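Local atomic coordinates of plasmin and fibronectin-binding protein A (Streptococcus pneumoniae, PDB entry 4MR0), a protein that acts as a fibronectin-dependent adhesin and invasin of the streptococcal surface, binding human fibronectin, plasmin, plasminogen and serum albumin. Residues Ser117-Gly122 and Gly156-Lys161; Tyr416-Lys419 and Leu424-Leu427; Thr445-Val450 and Asn469-Asn474; Ile515-Asn520 and Lys528-Ile533. All coordinates share one frame; numbering follows the deposited sequence.

In the fold
From the N terminus, the chain first closes on itself in interaction 1, where the turn after strand 116-117 meets strand 156-160 across a loop of 33 residues that includes helix 132-143. This end of the parallel beta-helix lies far from the rest: about 45 Å separates its centre from those of interactions 2 and 3, and about 58 Å from that of interaction 4. Interaction 2 pinches a short loop between strands 410-415 and 431-440. Interaction 3 then joins strand 445-451 to strand 462-473, and interaction 4 joins strand 515-523 to strand 530-535. All four follow in series, none nested or crossing; interactions 2 and 3 touch where Y416 packs on R449.

Interaction 1. Residues Ser117-Gly122 and Gly156-Lys161; sequences SVKDYG and GTYLVK
Y158 reaches out from strand 156-160 to V118 and K119, which lie on a short 3-10 turn following strand 116-117. Its CB points toward that turn, and CG stands anti to the carbonyl carbon (chi1 -56°), which sends the ring over to the other segment. Along the ring, CE1 is the carbon that meets the turn: V118 CG2 comes to 3.9 Å from Y158 CE1, approaching obliquely. K119 CD sits at the ring edge, near its plane, 4.1 Å from the same CE1 of Y158. The surroundings are those of the N-terminal end of a right-handed parallel beta-helix, the pectate lyase-like fold, where V118 also packs on V151 and F153 of strand 150-153 and F153 meets the Y158 ring edge-to-face. At the tip, Y158 OH lies 4.0 Å from K119 CD, while its hydrogen bond is made with the carbonyl oxygen of P154, which ties the phenol end to the short link between strands 150-153 and 156-160. K119 reaches this edge through a bent chain, with chi2 at -61°. S117 heads an ST turn, its OG accepting from K119 N at 3.1 Å, and D120 N bonds to S117 O at 2.9 Å.

Interaction 2. Residues Tyr416-Lys419 and Leu424-Leu427; sequences YSYK and LLDL
S417 and L427 make the closest approach here, a van der Waals contact between a hydroxyl group and a branched methyl pair. S417 OG lies 3.5 Å from L427 CD1, and S417 CB is 3.7 Å from L427 CD2, leaving the two methyls spread against the serine side chain. The hydroxyl has a polar partner too: S417 OG is hydrogen-bonded to the carbonyl oxygen of A451. The apolar pairing is that of Y418 and L425, whose side chains cross obliquely. L425 CD1 comes in at the edge of the tyrosine ring, near its plane, 4.1 Å from Y418 CD2, and it also lies 4.1 Å from Y418 CB. Between these two pairings, the backbone meets a methyl: L427 CD2 is 4.2 Å from Y418 N. Polar bonds lie within and beyond the second segment. D426 is the centre of an inverse gamma turn, L427 N making a weak bond to L425 O, and the D426 carboxylate forms a salt bridge with K429. Both segments lie in a loop of the parallel beta-helix that leads from strand 410-415 to strand 431-440, and S417 N bonds to D453 in the loop after strand 445-451.

Interaction 3. Residues Thr445-Val450 and Asn469-Asn474; sequences TKAIRV and NVINNN
A447 and I471 point their CB atoms at each other, the small methyl of one meeting the long branch of the other. A447 CB lies 3.5 Å from I471 CD1, with I471 CG1 at 4.1 Å and CG2 at 4.2 Å from the same A447 CB. The isoleucine chain is extended: CG1 stands anti to the carbonyl carbon and chi2 is 179°, which carries CD1 forward to the alanine. Beside this pair, I448 and N469 approach at a slant. I448 CD1 rests 4.1 Å from the amide carbon CG of N469, again at the end of an extended chain (chi2 171°). F438 of strand 431-440 packs on both A447 and I448, while I471 also touches I483 of strand 483-486, so apolar side chains from neighbouring strands border the pair. On the other flank of A447, water bridges the two segments. It donates to T445 O at 2.9 Å and accepts from N473 ND2 at 3.2 Å, linking backbone to side chain. The chain turns a corner at A447, where one short strand gives way to the next. Inward residues from strands on different faces meeting across the interior are characteristic of a parallel beta-helix, and 469-474 belongs to one of its PbH1 repeats.

Interaction 4. Residues Ile515-Asn520 and Lys528-Ile533; sequences ITVLNN and KYISFI
Two faces of the parallel beta-helix meet in its interior near the C-terminal end of the solenoid, where I515 and V517 on strand 515-523 oppose F532 and I530 on strand 530-535. In each strand the two contacting residues are two positions apart, and all four direct CB toward the other segment. Nearest across the core, V517 and I530 have CA atoms 9.3 Å apart, a spacing bridged by side chains alone. V517 CG1 comes to 4.4 Å from I530 CD1, a looser meeting of two methyls. V517 packs also on I508 of strand 506-509 and on I553 of strand 551-556, while I530 touches F551, so that strand 551-556 of the C-terminal antiparallel pair borders the contact. F532 has a further aromatic partner in Y560, the rings lying edge-to-face. The tighter pairing is that of I515 and F532, which extend toward one another from the two strands. I515 runs out straight, with CG1 anti to the carbonyl carbon and chi2 at 180°. Its terminal methyl reaches the ring obliquely, I515 CD1 lying 3.7 Å from F532 CE1 and 3.8 Å from F532 CZ.

Interaction 1. Residues Ser117-Gly122 and Gly156-Lys161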
loop_
_atom_site.group_PDB
_atom_site.type_symbol
_atom_site.label_atom_id
_atom_site.label_comp_id
_atom_site.label_asym_id
_atom_site.label_seq_id
_atom_site.Cartn_x
_atom_site.Cartn_y
_atom_site.Cartn_z
ATOM N N SER A 117 -5.319 23.370 -23.586
ATOM C CA SER A 117 -6.524 23.031 -22.845
ATOM C C SER A 117 -7.177 21.857 -23.559
ATOM O O SER A 117 -7.204 21.814 -24.786
ATOM C CB SER A 117 -7.496 24.210 -22.817
ATOM O OG SER A 117 -8.750 23.805 -22.291
ATOM N N VAL A 118 -7.691 20.892 -22.802
ATOM C CA VAL A 118 -8.345 19.752 -23.429
ATOM C C VAL A 118 -9.597 20.213 -24.173
ATOM O O VAL A 118 -10.129 19.490 -25.014
ATOM C CB VAL A 118 -8.741 18.684 -22.395
ATOM C CG1 VAL A 118 -7.488 18.000 -21.844
ATOM C CG2 VAL A 118 -9.536 19.325 -21.267
ATOM N N LYS A 119 -10.065 21.419 -23.854
ATOM C CA LYS A 119 -11.250 21.982 -24.508
ATOM C C LYS A 119 -10.895 22.349 -25.947
ATOM O O LYS A 119 -11.755 22.366 -26.829
ATOM C CB LYS A 119 -11.732 23.234 -23.763
ATOM C CG LYS A 119 -12.003 23.015 -22.281
ATOM C CD LYS A 119 -13.096 21.985 -22.052
ATOM C CE LYS A 119 -14.471 22.626 -21.931
ATOM N NZ LYS A 119 -14.632 23.328 -20.625
ATOM N N ASP A 120 -9.616 22.640 -26.168
ATOM C CA ASP A 120 -9.120 22.997 -27.490
ATOM C C ASP A 120 -9.355 21.877 -28.490
ATOM O O ASP A 120 -9.364 22.107 -29.703
ATOM C CB ASP A 120 -7.620 23.290 -27.431
ATOM C CG ASP A 120 -7.302 24.581 -26.706
ATOM O OD1 ASP A 120 -8.156 25.059 -25.927
ATOM O OD2 ASP A 120 -6.187 25.110 -26.910
ATOM N N TYR A 121 -9.548 20.664 -27.983
ATOM C CA TYR A 121 -9.745 19.521 -28.857
ATOM C C TYR A 121 -11.136 18.910 -28.822
ATOM O O TYR A 121 -11.338 17.782 -29.275
ATOM C CB TYR A 121 -8.685 18.459 -28.553
ATOM C CG TYR A 121 -7.283 19.015 -28.619
ATOM C CD1 TYR A 121 -6.746 19.724 -27.546
ATOM C CD2 TYR A 121 -6.507 18.874 -29.773
ATOM C CE1 TYR A 121 -5.472 20.280 -27.615
ATOM C CE2 TYR A 121 -5.231 19.429 -29.853
ATOM C CZ TYR A 121 -4.723 20.129 -28.771
ATOM O OH TYR A 121 -3.468 20.686 -28.838
ATOM N N GLY A 122 -12.100 19.654 -28.289
ATOM C CA GLY A 122 -13.462 19.157 -28.262
ATOM C C GLY A 122 -13.990 18.618 -26.950
ATOM O O GLY A 122 -15.135 18.168 -26.887
ATOM N N GLY A 156 -14.882 21.229 -14.511
ATOM C CA GLY A 156 -15.814 20.399 -15.251
ATOM C C GLY A 156 -15.699 18.928 -14.921
ATOM O O GLY A 156 -14.910 18.534 -14.066
ATOM N N THR A 157 -16.503 18.112 -15.593
ATOM C CA THR A 157 -16.469 16.670 -15.383
ATOM C C THR A 157 -16.203 16.041 -16.740
ATOM O O THR A 157 -16.999 16.176 -17.666
ATOM C CB THR A 157 -17.795 16.154 -14.809
ATOM O OG1 THR A 157 -18.071 16.839 -13.584
ATOM C CG2 THR A 157 -17.711 14.665 -14.526
ATOM N N TYR A 158 -15.068 15.362 -16.852
ATOM C CA TYR A 158 -14.663 14.748 -18.104
ATOM C C TYR A 158 -14.869 13.244 -18.127
ATOM O O TYR A 158 -14.085 12.490 -17.561
ATOM C CB TYR A 158 -13.198 15.087 -18.358
ATOM C CG TYR A 158 -12.953 16.577 -18.354
ATOM C CD1 TYR A 158 -13.106 17.327 -19.518
ATOM C CD2 TYR A 158 -12.626 17.246 -17.175
ATOM C CE1 TYR A 158 -12.942 18.707 -19.512
ATOM C CE2 TYR A 158 -12.463 18.631 -17.153
ATOM C CZ TYR A 158 -12.623 19.353 -18.328
ATOM O OH TYR A 158 -12.466 20.716 -18.319
ATOM N N LEU A 159 -15.939 12.817 -18.785
ATOM C CA LEU A 159 -16.254 11.403 -18.896
ATOM C C LEU A 159 -15.360 10.742 -19.945
ATOM O O LEU A 159 -15.108 11.327 -21.000
ATOM C CB LEU A 159 -17.717 11.230 -19.318
ATOM C CG LEU A 159 -18.160 9.824 -19.732
ATOM C CD1 LEU A 159 -18.226 8.926 -18.505
ATOM C CD2 LEU A 159 -19.524 9.891 -20.425
ATOM N N VAL A 160 -14.859 9.545 -19.644
ATOM C CA VAL A 160 -14.056 8.797 -20.614
ATOM C C VAL A 160 -14.628 7.391 -20.721
ATOM O O VAL A 160 -14.891 6.742 -19.710
ATOM C CB VAL A 160 -12.549 8.721 -20.239
ATOM C CG1 VAL A 160 -11.943 10.117 -20.279
ATOM C CG2 VAL A 160 -12.358 8.066 -18.871
ATOM N N LYS A 161 -14.843 6.927 -21.945
ATOM C CA LYS A 161 -15.407 5.600 -22.143
ATOM C C LYS A 161 -14.371 4.549 -22.525
ATOM O O LYS A 161 -14.712 3.389 -22.783
ATOM C CB LYS A 161 -16.525 5.644 -23.184
ATOM C CG LYS A 161 -17.751 6.421 -22.713
ATOM C CD LYS A 161 -18.972 6.026 -23.524
ATOM C CE LYS A 161 -20.203 6.803 -23.106
ATOM N NZ LYS A 161 -21.413 6.281 -23.810
#

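Interaction 2. Residues Tyr416-Lys419 and Leu424-Leu427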
loop_
_atom_site.group_PDB
_atom_site.type_symbol
_atom_site.label_atom_id
_atom_site.label_comp_id
_atom_site.label_asym_id
_atom_site.label_seq_id
_atom_site.Cartn_x
_atom_site.Cartn_y
_atom_site.Cartn_z
ATOM N N TYR A 416 5.202 -9.247 5.515
ATOM C CA TYR A 416 5.159 -10.696 5.613
ATOM C C TYR A 416 5.894 -11.411 4.489
ATOM O O TYR A 416 6.483 -10.780 3.616
ATOM C CB TYR A 416 3.700 -11.159 5.652
ATOM C CG TYR A 416 2.995 -11.105 4.313
ATOM C CD1 TYR A 416 2.628 -9.887 3.736
ATOM C CD2 TYR A 416 2.717 -12.279 3.609
ATOM C CE1 TYR A 416 2.001 -9.841 2.483
ATOM C CE2 TYR A 416 2.095 -12.247 2.365
ATOM C CZ TYR A 416 1.739 -11.031 1.807
ATOM O OH TYR A 416 1.111 -11.017 0.584
ATOM N N SER A 417 5.849 -12.739 4.520
ATOM C CA SER A 417 6.515 -13.557 3.517
ATOM C C SER A 417 5.510 -14.302 2.647
ATOM O O SER A 417 4.562 -14.899 3.152
ATOM C CB SER A 417 7.449 -14.557 4.202
ATOM O OG SER A 417 8.452 -13.886 4.955
ATOM N N TYR A 418 5.728 -14.259 1.336
ATOM C CA TYR A 418 4.856 -14.925 0.372
ATOM C C TYR A 418 4.801 -16.428 0.664
ATOM O O TYR A 418 5.836 -17.057 0.876
ATOM C CB TYR A 418 5.383 -14.704 -1.048
ATOM C CG TYR A 418 4.440 -15.185 -2.135
ATOM C CD1 TYR A 418 3.211 -14.557 -2.341
ATOM C CD2 TYR A 418 4.772 -16.273 -2.950
ATOM C CE1 TYR A 418 2.328 -14.996 -3.330
ATOM C CE2 TYR A 418 3.892 -16.724 -3.943
ATOM C CZ TYR A 418 2.673 -16.081 -4.125
ATOM O OH TYR A 418 1.786 -16.519 -5.087
ATOM N N LYS A 419 3.597 -16.992 0.678
ATOM C CA LYS A 419 3.425 -18.419 0.946
ATOM C C LYS A 419 4.059 -19.263 -0.157
ATOM O O LYS A 419 3.513 -19.375 -1.253
ATOM C CB LYS A 419 1.938 -18.760 1.074
ATOM C CG LYS A 419 1.662 -20.227 1.384
ATOM C CD LYS A 419 0.231 -20.428 1.846
ATOM C CE LYS A 419 -0.009 -21.860 2.296
ATOM N NZ LYS A 419 -1.336 -22.013 2.960
ATOM N N LEU A 424 13.588 -20.693 -2.472
ATOM C CA LEU A 424 14.313 -19.866 -1.519
ATOM C C LEU A 424 14.125 -18.434 -2.015
ATOM O O LEU A 424 14.979 -17.882 -2.707
ATOM C CB LEU A 424 15.798 -20.234 -1.519
ATOM C CG LEU A 424 16.616 -19.838 -0.286
ATOM C CD1 LEU A 424 18.080 -20.184 -0.532
ATOM C CD2 LEU A 424 16.463 -18.351 0.003
ATOM N N LEU A 425 12.986 -17.846 -1.665
ATOM C CA LEU A 425 12.654 -16.493 -2.093
ATOM C C LEU A 425 13.444 -15.391 -1.415
ATOM O O LEU A 425 13.945 -15.553 -0.301
ATOM C CB LEU A 425 11.165 -16.224 -1.877
ATOM C CG LEU A 425 10.179 -17.083 -2.670
ATOM C CD1 LEU A 425 8.762 -16.685 -2.299
ATOM C CD2 LEU A 425 10.424 -16.909 -4.166
ATOM N N ASP A 426 13.536 -14.259 -2.100
ATOM C CA ASP A 426 14.227 -13.093 -1.579
ATOM C C ASP A 426 13.187 -12.351 -0.742
ATOM O O ASP A 426 12.599 -11.368 -1.197
ATOM C CB ASP A 426 14.702 -12.210 -2.737
ATOM C CG ASP A 426 15.599 -11.067 -2.281
ATOM O OD1 ASP A 426 15.815 -10.911 -1.058
ATOM O OD2 ASP A 426 16.092 -10.324 -3.157
ATOM N N LEU A 427 12.944 -12.844 0.471
ATOM C CA LEU A 427 11.966 -12.232 1.359
ATOM C C LEU A 427 12.433 -10.861 1.842
ATOM O O LEU A 427 13.604 -10.509 1.698
ATOM C CB LEU A 427 11.687 -13.158 2.549
ATOM C CG LEU A 427 11.230 -14.574 2.153
ATOM C CD1 LEU A 427 11.165 -15.451 3.398
ATOM C CD2 LEU A 427 9.872 -14.518 1.454
#

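Interaction 3. Residues Thr445-Val450 and Asn469-Asn474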
loop_
_atom_site.group_PDB
_atom_site.type_symbol
_atom_site.label_atom_id
_atom_site.label_comp_id
_atom_site.label_asym_id
_atom_site.label_seq_id
_atom_site.Cartn_x
_atom_site.Cartn_y
_atom_site.Cartn_z
ATOM N N THR A 445 -6.912 -5.493 16.128
ATOM C CA THR A 445 -5.877 -4.876 15.304
ATOM C C THR A 445 -4.497 -4.814 15.949
ATOM O O THR A 445 -4.325 -4.328 17.067
ATOM C CB THR A 445 -6.289 -3.447 14.860
ATOM O OG1 THR A 445 -7.371 -3.536 13.925
ATOM C CG2 THR A 445 -5.123 -2.729 14.191
ATOM N N LYS A 446 -3.519 -5.320 15.208
ATOM C CA LYS A 446 -2.125 -5.348 15.621
ATOM C C LYS A 446 -1.486 -4.119 14.972
ATOM O O LYS A 446 -1.779 -3.802 13.818
ATOM C CB LYS A 446 -1.480 -6.628 15.088
ATOM C CG LYS A 446 -0.144 -6.994 15.703
ATOM C CD LYS A 446 0.440 -8.208 14.989
ATOM C CE LYS A 446 0.616 -9.389 15.935
ATOM N NZ LYS A 446 -0.234 -10.542 15.542
ATOM N N ALA A 447 -0.624 -3.420 15.703
ATOM C CA ALA A 447 0.013 -2.230 15.147
ATOM C C ALA A 447 1.079 -2.586 14.116
ATOM O O ALA A 447 0.997 -2.190 12.955
ATOM C CB ALA A 447 0.639 -1.399 16.265
ATOM N N ILE A 448 2.072 -3.346 14.554
ATOM C CA ILE A 448 3.191 -3.723 13.702
ATOM C C ILE A 448 3.470 -5.209 13.673
ATOM O O ILE A 448 3.473 -5.876 14.711
ATOM C CB ILE A 448 4.486 -3.024 14.180
ATOM C CG1 ILE A 448 4.297 -1.510 14.160
ATOM C CG2 ILE A 448 5.657 -3.444 13.310
ATOM C CD1 ILE A 448 5.434 -0.743 14.828
ATOM N N ARG A 449 3.751 -5.711 12.473
ATOM C CA ARG A 449 4.066 -7.115 12.280
ATOM C C ARG A 449 5.109 -7.285 11.174
ATOM O O ARG A 449 4.972 -6.715 10.092
ATOM C CB ARG A 449 2.795 -7.887 11.909
ATOM C CG ARG A 449 3.015 -9.351 11.605
ATOM C CD ARG A 449 1.685 -10.056 11.371
ATOM N NE ARG A 449 1.848 -11.506 11.296
ATOM C CZ ARG A 449 2.251 -12.165 10.217
ATOM N NH1 ARG A 449 2.531 -11.512 9.094
ATOM N NH2 ARG A 449 2.379 -13.483 10.265
ATOM N N VAL A 450 6.155 -8.054 11.464
ATOM C CA VAL A 450 7.207 -8.348 10.494
ATOM C C VAL A 450 7.437 -9.832 10.676
ATOM O O VAL A 450 7.786 -10.281 11.774
ATOM C CB VAL A 450 8.526 -7.597 10.793
ATOM C CG1 VAL A 450 9.618 -8.051 9.826
ATOM C CG2 VAL A 450 8.312 -6.102 10.655
ATOM N N ASN A 469 8.576 4.366 17.481
ATOM C CA ASN A 469 7.176 4.394 17.104
ATOM C C ASN A 469 6.360 4.602 18.375
ATOM O O ASN A 469 6.786 4.213 19.470
ATOM C CB ASN A 469 6.763 3.077 16.451
ATOM C CG ASN A 469 7.508 2.809 15.170
ATOM O OD1 ASN A 469 8.523 2.114 15.159
ATOM N ND2 ASN A 469 7.014 3.368 14.080
ATOM N N VAL A 470 5.190 5.211 18.226
ATOM C CA VAL A 470 4.309 5.450 19.358
ATOM C C VAL A 470 2.987 4.735 19.120
ATOM O O VAL A 470 2.256 5.049 18.180
ATOM C CB VAL A 470 4.030 6.955 19.553
ATOM C CG1 VAL A 470 3.000 7.153 20.662
ATOM C CG2 VAL A 470 5.321 7.681 19.892
ATOM N N ILE A 471 2.691 3.767 19.978
ATOM C CA ILE A 471 1.466 3.005 19.863
ATOM C C ILE A 471 0.496 3.339 20.994
ATOM O O ILE A 471 0.794 3.117 22.166
ATOM C CB ILE A 471 1.767 1.493 19.887
ATOM C CG1 ILE A 471 2.671 1.133 18.703
ATOM C CG2 ILE A 471 0.462 0.691 19.846
ATOM C CD1 ILE A 471 3.057 -0.340 18.634
ATOM N N ASN A 472 -0.656 3.888 20.631
ATOM C CA ASN A 472 -1.687 4.226 21.606
ATOM C C ASN A 472 -2.834 3.235 21.429
ATOM O O ASN A 472 -3.737 3.450 20.618
ATOM C CB ASN A 472 -2.193 5.654 21.381
ATOM C CG ASN A 472 -1.097 6.686 21.525
ATOM O OD1 ASN A 472 -0.407 6.732 22.544
ATOM N ND2 ASN A 472 -0.933 7.526 20.507
ATOM N N ASN A 473 -2.782 2.141 22.177
ATOM C CA ASN A 473 -3.812 1.121 22.087
ATOM C C ASN A 473 -4.787 1.177 23.266
ATOM O O ASN A 473 -4.448 0.769 24.380
ATOM C CB ASN A 473 -3.173 -0.273 22.022
ATOM C CG ASN A 473 -4.170 -1.354 21.624
ATOM O OD1 ASN A 473 -5.384 -1.150 21.696
ATOM N ND2 ASN A 473 -3.661 -2.510 21.209
ATOM N N ASN A 474 -5.990 1.693 23.027
ATOM C CA ASN A 474 -6.998 1.747 24.083
ATOM C C ASN A 474 -8.195 0.872 23.754
ATOM O O ASN A 474 -9.322 1.162 24.163
ATOM C CB ASN A 474 -7.470 3.179 24.355
ATOM C CG ASN A 474 -7.331 4.081 23.160
ATOM O OD1 ASN A 474 -6.316 4.763 22.999
ATOM N ND2 ASN A 474 -8.345 4.090 22.303
HETATM O O HOH W 1 -5.900 -3.977 19.536
#

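Interaction 4. Residues Ile515-Asn520 and Lys528-Ile533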
loop_
_atom_site.group_PDB
_atom_site.type_symbol
_atom_site.label_atom_id
_atom_site.label_comp_id
_atom_site.label_asym_id
_atom_site.label_seq_id
_atom_site.Cartn_x
_atom_site.Cartn_y
_atom_site.Cartn_z
ATOM N N ILE A 515 20.248 -9.586 17.588
ATOM C CA ILE A 515 19.018 -8.998 18.089
ATOM C C ILE A 515 19.352 -7.915 19.114
ATOM O O ILE A 515 20.201 -8.112 19.993
ATOM C CB ILE A 515 18.135 -10.068 18.743
ATOM C CG1 ILE A 515 17.748 -11.119 17.692
ATOM C CG2 ILE A 515 16.898 -9.425 19.364
ATOM C CD1 ILE A 515 16.873 -12.240 18.216
ATOM N N THR A 516 18.687 -6.770 18.989
ATOM C CA THR A 516 18.906 -5.645 19.891
ATOM C C THR A 516 17.570 -5.014 20.233
ATOM O O THR A 516 16.860 -4.536 19.352
ATOM C CB THR A 516 19.790 -4.557 19.242
ATOM O OG1 THR A 516 20.975 -5.152 18.710
ATOM C CG2 THR A 516 20.189 -3.510 20.279
ATOM N N VAL A 517 17.225 -5.031 21.514
ATOM C CA VAL A 517 15.976 -4.448 21.986
ATOM C C VAL A 517 16.380 -3.488 23.093
ATOM O O VAL A 517 16.703 -3.911 24.201
ATOM C CB VAL A 517 15.036 -5.538 22.535
ATOM C CG1 VAL A 517 13.738 -4.912 23.025
ATOM C CG2 VAL A 517 14.745 -6.559 21.444
ATOM N N LEU A 518 16.366 -2.193 22.788
ATOM C CA LEU A 518 16.810 -1.200 23.759
ATOM C C LEU A 518 15.876 -0.063 24.121
ATOM O O LEU A 518 15.359 0.652 23.262
ATOM C CB LEU A 518 18.133 -0.583 23.295
ATOM C CG LEU A 518 19.283 -1.533 22.960
ATOM C CD1 LEU A 518 20.393 -0.752 22.268
ATOM C CD2 LEU A 518 19.791 -2.206 24.230
ATOM N N ASN A 519 15.690 0.092 25.425
ATOM C CA ASN A 519 14.901 1.161 26.005
ATOM C C ASN A 519 13.551 1.518 25.405
ATOM O O ASN A 519 13.306 2.664 25.033
ATOM C CB ASN A 519 15.782 2.403 26.082
ATOM C CG ASN A 519 17.137 2.099 26.705
ATOM O OD1 ASN A 519 17.214 1.516 27.783
ATOM N ND2 ASN A 519 18.206 2.489 26.030
ATOM N N ASN A 520 12.675 0.530 25.316
ATOM C CA ASN A 520 11.330 0.765 24.827
ATOM C C ASN A 520 10.569 1.171 26.092
ATOM O O ASN A 520 11.023 0.887 27.200
ATOM C CB ASN A 520 10.757 -0.519 24.235
ATOM C CG ASN A 520 11.487 -0.953 22.978
ATOM O OD1 ASN A 520 11.320 -0.360 21.911
ATOM N ND2 ASN A 520 12.311 -1.987 23.099
ATOM N N LYS A 528 2.645 -9.292 29.360
ATOM C CA LYS A 528 4.101 -9.175 29.326
ATOM C C LYS A 528 4.555 -8.076 28.378
ATOM O O LYS A 528 4.155 -8.045 27.213
ATOM C CB LYS A 528 4.748 -10.495 28.897
ATOM C CG LYS A 528 5.380 -11.280 30.039
ATOM C CD LYS A 528 6.404 -12.291 29.530
ATOM C CE LYS A 528 5.761 -13.339 28.635
ATOM N NZ LYS A 528 6.760 -14.313 28.101
ATOM N N TYR A 529 5.395 -7.177 28.883
ATOM C CA TYR A 529 5.915 -6.078 28.078
ATOM C C TYR A 529 6.716 -6.624 26.897
ATOM O O TYR A 529 6.513 -6.221 25.751
ATOM C CB TYR A 529 6.833 -5.180 28.917
ATOM C CG TYR A 529 6.156 -4.382 30.014
ATOM C CD1 TYR A 529 4.774 -4.428 30.199
ATOM C CD2 TYR A 529 6.906 -3.558 30.854
ATOM C CE1 TYR A 529 4.156 -3.666 31.197
ATOM C CE2 TYR A 529 6.304 -2.795 31.848
ATOM C CZ TYR A 529 4.931 -2.851 32.014
ATOM O OH TYR A 529 4.335 -2.072 32.979
ATOM N N ILE A 530 7.633 -7.538 27.196
ATOM C CA ILE A 530 8.495 -8.139 26.185
ATOM C C ILE A 530 8.518 -9.658 26.311
ATOM O O ILE A 530 8.730 -10.201 27.395
ATOM C CB ILE A 530 9.949 -7.628 26.330
ATOM C CG1 ILE A 530 9.972 -6.100 26.283
ATOM C CG2 ILE A 530 10.824 -8.214 25.228
ATOM C CD1 ILE A 530 11.317 -5.496 26.643
ATOM N N SER A 531 8.292 -10.339 25.193
ATOM C CA SER A 531 8.312 -11.796 25.152
ATOM C C SER A 531 9.367 -12.223 24.135
ATOM O O SER A 531 9.229 -11.962 22.941
ATOM C CB SER A 531 6.946 -12.342 24.729
ATOM O OG SER A 531 5.931 -11.917 25.616
ATOM N N PHE A 532 10.424 -12.868 24.618
ATOM C CA PHE A 532 11.512 -13.339 23.765
ATOM C C PHE A 532 11.392 -14.859 23.766
ATOM O O PHE A 532 11.857 -15.536 24.688
ATOM C CB PHE A 532 12.850 -12.876 24.350
ATOM C CG PHE A 532 14.034 -13.120 23.459
ATOM C CD1 PHE A 532 13.890 -13.208 22.079
ATOM C CD2 PHE A 532 15.312 -13.209 24.005
ATOM C CE1 PHE A 532 15.000 -13.379 21.253
ATOM C CE2 PHE A 532 16.432 -13.378 23.188
ATOM C CZ PHE A 532 16.274 -13.464 21.808
ATOM N N ILE A 533 10.770 -15.380 22.713
ATOM C CA ILE A 533 10.494 -16.806 22.581
ATOM C C ILE A 533 11.209 -17.572 21.472
ATOM O O ILE A 533 11.432 -17.054 20.381
ATOM C CB ILE A 533 8.986 -17.010 22.359
ATOM C CG1 ILE A 533 8.205 -16.455 23.549
ATOM C CG2 ILE A 533 8.685 -18.470 22.133
ATOM C CD1 ILE A 533 6.729 -16.281 23.266
#